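Local coordinates for protein caspase-3 (Porites astreoides, PDB 6WI4) that probably cleaves proteins after aspartate residues as a cysteine protease of the caspase family, acting in coral apoptosis, at residues A[140-143]-A[144-147]. Sequence-based numbering, arbitrary orientation.
Sequences SVPA and EADF
Pro-142 O accepts a hydrogen bond from Ala-145 N at 3.2 Å and closes a type I beta turn, with Ala-143 and Glu-144 at its two corners. The bond is fairly straight, with an N-H...O angle of 159°.

The apolar contacts lie beside this bond. Val-141 CG1 sits 3.8 Å from Ala-145 CB, and Pro-142 CD is a looser neighbour of the same Ala-145 CB at 4.4 Å. Val-141 holds CG1 anti to its backbone N (chi1 176°), which turns this methyl toward Ala-145, the last residue of the turn, and Asp-146 just beyond it.

The same CG1 also meets a polar group. Asp-146 OD2 lies 3.4 Å away, in van der Waals contact, and the two side chains cross at about a right angle. The carboxylate finds polar partners elsewhere: OD1 is hydrogen-bonded to Tyr-4 OH and forms a salt bridge with Arg-223 NE.

A carbonyl oxygen meets an aromatic ring edge-on. Ala-143 O lies in the plane of the Phe-147 ring, 3.6 Å from CE1.

The turn belongs to the loop between strands 123-128 and 147-151, neighbouring parallel strands of the central caspase sheet. Arg-223, beyond strand 217-220, packs on Val-141 and Ala-145. Backbone hydrogen bonds between Asp-146 and both Lys-123 and Met-221 lead the chain into strand 147-151, between strands 123-128 and 217-220.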
loop_
_atom_site.group_PDB
_atom_site.type_symbol
_atom_site.label_atom_id
_atom_site.label_comp_id
_atom_site.label_asym_id
_atom_site.label_seq_id
_atom_site.Cartn_x
_atom_site.Cartn_y
_atom_site.Cartn_z
ATOM N N SER A 140 26.938 -0.242 9.914
ATOM C CA SER A 140 26.054 -0.217 8.759
ATOM C C SER A 140 24.618 -0.474 9.201
ATOM O O SER A 140 24.366 -1.082 10.241
ATOM C CB SER A 140 26.474 -1.258 7.721
ATOM O OG SER A 140 26.237 -2.582 8.185
ATOM N N VAL A 141 23.675 0.001 8.397
ATOM C CA VAL A 141 22.252 -0.234 8.667
ATOM C C VAL A 141 21.871 -1.600 8.107
ATOM O O VAL A 141 22.156 -1.878 6.932
ATOM C CB VAL A 141 21.394 0.867 8.052
ATOM C CG1 VAL A 141 19.917 0.549 8.267
ATOM C CG2 VAL A 141 21.747 2.230 8.647
ATOM N N PRO A 142 21.233 -2.464 8.891
ATOM C CA PRO A 142 20.909 -3.808 8.401
ATOM C C PRO A 142 19.909 -3.776 7.256
ATOM O O PRO A 142 19.155 -2.816 7.064
ATOM C CB PRO A 142 20.319 -4.506 9.628
ATOM C CG PRO A 142 20.814 -3.718 10.800
ATOM C CD PRO A 142 20.919 -2.307 10.318
ATOM N N ALA A 143 19.904 -4.879 6.505
ATOM C CA ALA A 143 19.199 -4.922 5.228
ATOM C C ALA A 143 17.694 -4.756 5.401
ATOM O O ALA A 143 17.044 -4.070 4.596
ATOM C CB ALA A 143 19.506 -6.235 4.513
ATOM N N GLU A 144 17.118 -5.401 6.415
ATOM C CA GLU A 144 15.675 -5.378 6.618
ATOM C C GLU A 144 15.193 -4.127 7.339
ATOM O O GLU A 144 13.987 -3.995 7.554
ATOM C CB GLU A 144 15.211 -6.616 7.404
ATOM C CG GLU A 144 15.408 -7.952 6.682
ATOM C CD GLU A 144 14.392 -8.209 5.580
ATOM O OE1 GLU A 144 13.440 -7.415 5.442
ATOM O OE2 GLU A 144 14.535 -9.226 4.859
ATOM N N ALA A 145 16.079 -3.214 7.727
ATOM C CA ALA A 145 15.627 -2.024 8.430
ATOM C C ALA A 145 14.995 -1.002 7.480
ATOM O O ALA A 145 15.233 -0.992 6.267
ATOM C CB ALA A 145 16.784 -1.363 9.188
ATOM N N ASP A 146 14.168 -0.132 8.066
ATOM C CA ASP A 146 13.611 1.059 7.426
ATOM C C ASP A 146 12.518 0.731 6.415
ATOM O O ASP A 146 12.121 1.599 5.633
ATOM C CB ASP A 146 14.704 1.922 6.772
ATOM C CG ASP A 146 15.848 2.220 7.720
ATOM O OD1 ASP A 146 15.577 2.655 8.862
ATOM O OD2 ASP A 146 17.011 2.007 7.329
ATOM N N PHE A 147 11.988 -0.484 6.446
ATOM C CA PHE A 147 10.748 -0.822 5.761
ATOM C C PHE A 147 9.554 -0.524 6.657
ATOM O O PHE A 147 9.613 -0.690 7.878
ATOM C CB PHE A 147 10.693 -2.304 5.389
ATOM C CG PHE A 147 11.586 -2.707 4.248
ATOM C CD1 PHE A 147 12.902 -3.064 4.474
ATOM C CD2 PHE A 147 11.084 -2.768 2.958
ATOM C CE1 PHE A 147 13.711 -3.460 3.441
ATOM C CE2 PHE A 147 11.884 -3.163 1.916
ATOM C CZ PHE A 147 13.202 -3.507 2.151
#